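Local coordinates for protein succinate-semialdehyde dehydrogenase (Synechococcus sp., PDB 4ITA) that probably oxidises succinic semialdehyde to succinate with a nicotinamide cofactor, as a member of the aldehyde dehydrogenase family, and binds NADPH, at residues 391-396 / 402-407. Sequence-based numbering, arbitrary orientation.
Sequences ASAWTN and QRFIQE
With chi1 at -80°, Phe404 carries CG anti to its own carbonyl carbon and reaches from the helix to the strand, where Ala393 and Thr395 meet its ring from two directions. The methyl of Ala393 lies over one face: its CB is 3.8 Å from the ring centroid of Phe404 and 19° off the normal, which meets the definition of a CH-pi contact. Ala393 CB sits toward the root of the ring, 3.7 Å from Phe404 CG. Thr395 comes in at the ring edge, near the plane, with its CG2 3.8 Å from Phe404 CD2. In Thr395, chi1 of 168° sets OG1 anti to the backbone N and CG2 between the N and the carbonyl carbon, facing the phenyl; OG1 hydrogen-bonds to Glu400. Were Phe404 an alanine, a gap would be likely to open over Ala393 CB and the Thr395 methyl would probably lose its aromatic neighbour. Along the helix, Arg403 grips Glu407 side-on, NE to OE2 at 2.8 Å and NH2 to OE1 at 2.9 Å, both bonds nearly straight; NH2 also forms a salt bridge with Asp376. Strand 390-394, helix 398-407 and strand 412-415 form a beta-alpha-beta unit, and Phe404 lies buried between helix and sheet, touching Val238 of strand 235-239 and Leu375 of helix 375-383.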
ATOM      1  N   ALA A 391     -16.416  -9.598  10.442  1.00  6.84           N
ATOM      2  CA  ALA A 391     -16.976 -10.005  11.725  1.00  7.52           C
ATOM      3  C   ALA A 391     -18.442  -9.623  11.742  1.00  7.91           C
ATOM      4  O   ALA A 391     -18.809  -8.541  11.275  1.00  7.06           O
ATOM      5  CB  ALA A 391     -16.235  -9.328  12.873  1.00  7.96           C
ATOM      6  N   SER A 392     -19.278 -10.514  12.277  1.00  7.26           N
ATOM      7  CA  SER A 392     -20.705 -10.244  12.413  1.00  8.55           C
ATOM      8  C   SER A 392     -21.119 -10.427  13.868  1.00  7.62           C
ATOM      9  O   SER A 392     -20.710 -11.399  14.509  1.00  7.87           O
ATOM     10  CB  SER A 392     -21.481 -11.208  11.513  1.00  8.55           C
ATOM     11  OG  SER A 392     -22.883 -11.060  11.644  1.00  9.13           O
ATOM     12  N   ALA A 393     -21.916  -9.497  14.393  1.00  7.00           N
ATOM     13  CA  ALA A 393     -22.389  -9.582  15.777  1.00  6.61           C
ATOM     14  C   ALA A 393     -23.860  -9.215  15.871  1.00  6.36           C
ATOM     15  O   ALA A 393     -24.327  -8.291  15.200  1.00  8.05           O
ATOM     16  CB  ALA A 393     -21.547  -8.701  16.700  1.00  9.01           C
ATOM     17  N   TRP A 394     -24.577  -9.962  16.707  1.00  6.76           N
ATOM     18  CA  TRP A 394     -26.030  -9.882  16.799  1.00  8.00           C
ATOM     19  C   TRP A 394     -26.438  -9.492  18.210  1.00  8.07           C
ATOM     20  O   TRP A 394     -26.226 -10.239  19.162  1.00  8.57           O
ATOM     21  CB  TRP A 394     -26.662 -11.206  16.365  1.00  8.53           C
ATOM     22  CG  TRP A 394     -26.374 -11.469  14.926  1.00  8.01           C
ATOM     23  CD1 TRP A 394     -25.162 -11.781  14.378  1.00  8.14           C
ATOM     24  CD2 TRP A 394     -27.299 -11.387  13.840  1.00  7.34           C
ATOM     25  NE1 TRP A 394     -25.280 -11.901  13.017  1.00  8.57           N
ATOM     26  CE2 TRP A 394     -26.580 -11.672  12.660  1.00  8.21           C
ATOM     27  CE3 TRP A 394     -28.667 -11.112  13.752  1.00  9.00           C
ATOM     28  CZ2 TRP A 394     -27.189 -11.690  11.401  1.00  8.65           C
ATOM     29  CZ3 TRP A 394     -29.267 -11.126  12.503  1.00  9.57           C
ATOM     30  CH2 TRP A 394     -28.531 -11.417  11.346  1.00  9.29           C
ATOM     31  N   THR A 395     -26.990  -8.292  18.324  1.00  8.77           N
ATOM     32  CA  THR A 395     -27.391  -7.731  19.602  1.00  9.06           C
ATOM     33  C   THR A 395     -28.190  -6.481  19.321  1.00  8.71           C
ATOM     34  O   THR A 395     -27.950  -5.788  18.331  1.00  9.63           O
ATOM     35  CB  THR A 395     -26.176  -7.366  20.486  1.00  8.01           C
ATOM     36  OG1 THR A 395     -26.626  -6.576  21.594  1.00  9.74           O
ATOM     37  CG2 THR A 395     -25.138  -6.574  19.694  1.00  9.47           C
ATOM     38  N   ASN A 396     -29.145  -6.193  20.195  1.00  9.39           N
ATOM     39  CA  ASN A 396     -29.934  -4.982  20.073  1.00 10.84           C
ATOM     40  C   ASN A 396     -29.714  -4.022  21.231  1.00 10.85           C
ATOM     41  O   ASN A 396     -30.487  -3.084  21.432  1.00 13.60           O
ATOM     42  CB  ASN A 396     -31.402  -5.332  19.871  1.00 11.66           C
ATOM     43  CG  ASN A 396     -31.647  -5.909  18.501  1.00 11.91           C
ATOM     44  OD1 ASN A 396     -31.550  -5.199  17.502  1.00 14.21           O
ATOM     45  ND2 ASN A 396     -31.914  -7.207  18.435  1.00 13.87           N
ATOM     46  N   GLN A 402     -21.831  -0.862  20.022  1.00  9.31           N
ATOM     47  CA  GLN A 402     -20.679   0.024  19.898  1.00  9.98           C
ATOM     48  C   GLN A 402     -19.373  -0.656  20.291  1.00  9.69           C
ATOM     49  O   GLN A 402     -18.349  -0.464  19.634  1.00 10.58           O
ATOM     50  CB  GLN A 402     -20.901   1.321  20.676  1.00 12.47           C
ATOM     51  CG  GLN A 402     -21.961   2.226  20.040  1.00 16.71           C
ATOM     52  CD  GLN A 402     -21.682   2.524  18.565  1.00 20.73           C
ATOM     53  OE1 GLN A 402     -20.595   2.979  18.209  1.00 20.27           O
ATOM     54  NE2 GLN A 402     -22.669   2.268  17.706  1.00 20.73           N
ATOM     55  N   ARG A 403     -19.395  -1.466  21.342  1.00  9.18           N
ATOM     56  CA  ARG A 403     -18.188  -2.190  21.723  1.00  9.63           C
ATOM     57  C   ARG A 403     -17.763  -3.195  20.653  1.00  8.93           C
ATOM     58  O   ARG A 403     -16.572  -3.315  20.361  1.00  9.69           O
ATOM     59  CB  ARG A 403     -18.338  -2.864  23.088  1.00 13.06           C
ATOM     60  CG  ARG A 403     -18.257  -1.885  24.256  1.00 15.01           C
ATOM     61  CD  ARG A 403     -17.878  -2.587  25.555  1.00 17.99           C
ATOM     62  NE  ARG A 403     -16.580  -3.256  25.469  1.00 17.74           N
ATOM     63  CZ  ARG A 403     -16.179  -4.225  26.288  1.00 18.90           C
ATOM     64  NH1 ARG A 403     -16.980  -4.652  27.255  1.00 18.86           N
ATOM     65  NH2 ARG A 403     -14.984  -4.778  26.133  1.00 18.40           N
ATOM     66  N   PHE A 404     -18.724  -3.906  20.065  1.00  8.68           N
ATOM     67  CA  PHE A 404     -18.408  -4.828  18.978  1.00  8.11           C
ATOM     68  C   PHE A 404     -17.809  -4.076  17.783  1.00  9.47           C
ATOM     69  O   PHE A 404     -16.781  -4.490  17.234  1.00  9.22           O
ATOM     70  CB  PHE A 404     -19.658  -5.599  18.536  1.00  8.84           C
ATOM     71  CG  PHE A 404     -20.022  -6.764  19.428  1.00  8.14           C
ATOM     72  CD1 PHE A 404     -19.089  -7.746  19.747  1.00  8.21           C
ATOM     73  CD2 PHE A 404     -21.318  -6.897  19.922  1.00  8.80           C
ATOM     74  CE1 PHE A 404     -19.441  -8.831  20.556  1.00  8.86           C
ATOM     75  CE2 PHE A 404     -21.670  -7.979  20.723  1.00  8.77           C
ATOM     76  CZ  PHE A 404     -20.731  -8.944  21.040  1.00  9.99           C
ATOM     77  N   ILE A 405     -18.453  -2.981  17.378  1.00  8.87           N
ATOM     78  CA  ILE A 405     -17.949  -2.161  16.274  1.00  8.93           C
ATOM     79  C   ILE A 405     -16.523  -1.688  16.543  1.00 10.09           C
ATOM     80  O   ILE A 405     -15.655  -1.769  15.674  1.00  9.62           O
ATOM     81  CB  ILE A 405     -18.870  -0.948  16.020  1.00  8.05           C
ATOM     82  CG1 ILE A 405     -20.195  -1.415  15.422  1.00  9.05           C
ATOM     83  CG2 ILE A 405     -18.193   0.068  15.102  1.00 10.46           C
ATOM     84  CD1 ILE A 405     -21.287  -0.363  15.437  1.00 10.49           C
ATOM     85  N   GLN A 406     -16.276  -1.207  17.753  1.00  9.78           N
ATOM     86  CA  GLN A 406     -14.987  -0.620  18.078  1.00  9.69           C
ATOM     87  C   GLN A 406     -13.887  -1.658  18.273  1.00 10.50           C
ATOM     88  O   GLN A 406     -12.739  -1.439  17.879  1.00 12.50           O
ATOM     89  CB  GLN A 406     -15.110   0.258  19.330  1.00 12.21           C
ATOM     90  CG  GLN A 406     -15.936   1.515  19.104  1.00 15.28           C
ATOM     91  CD  GLN A 406     -15.279   2.480  18.138  1.00 18.67           C
ATOM     92  OE1 GLN A 406     -14.079   2.735  18.224  1.00 22.84           O
ATOM     93  NE2 GLN A 406     -16.062   3.015  17.203  1.00 24.20           N
ATOM     94  N   GLU A 407     -14.232  -2.791  18.870  1.00 10.00           N
ATOM     95  CA  GLU A 407     -13.216  -3.695  19.394  1.00 10.60           C
ATOM     96  C   GLU A 407     -12.981  -4.989  18.626  1.00  8.74           C
ATOM     97  O   GLU A 407     -11.984  -5.664  18.872  1.00  9.51           O
ATOM     98  CB  GLU A 407     -13.487  -4.000  20.870  1.00 10.51           C
ATOM     99  CG  GLU A 407     -13.499  -2.762  21.750  1.00 12.41           C
ATOM    100  CD  GLU A 407     -13.901  -3.057  23.182  1.00 16.64           C
ATOM    101  OE1 GLU A 407     -13.553  -4.144  23.689  1.00 17.38           O
ATOM    102  OE2 GLU A 407     -14.570  -2.192  23.788  1.00 19.66           O
TER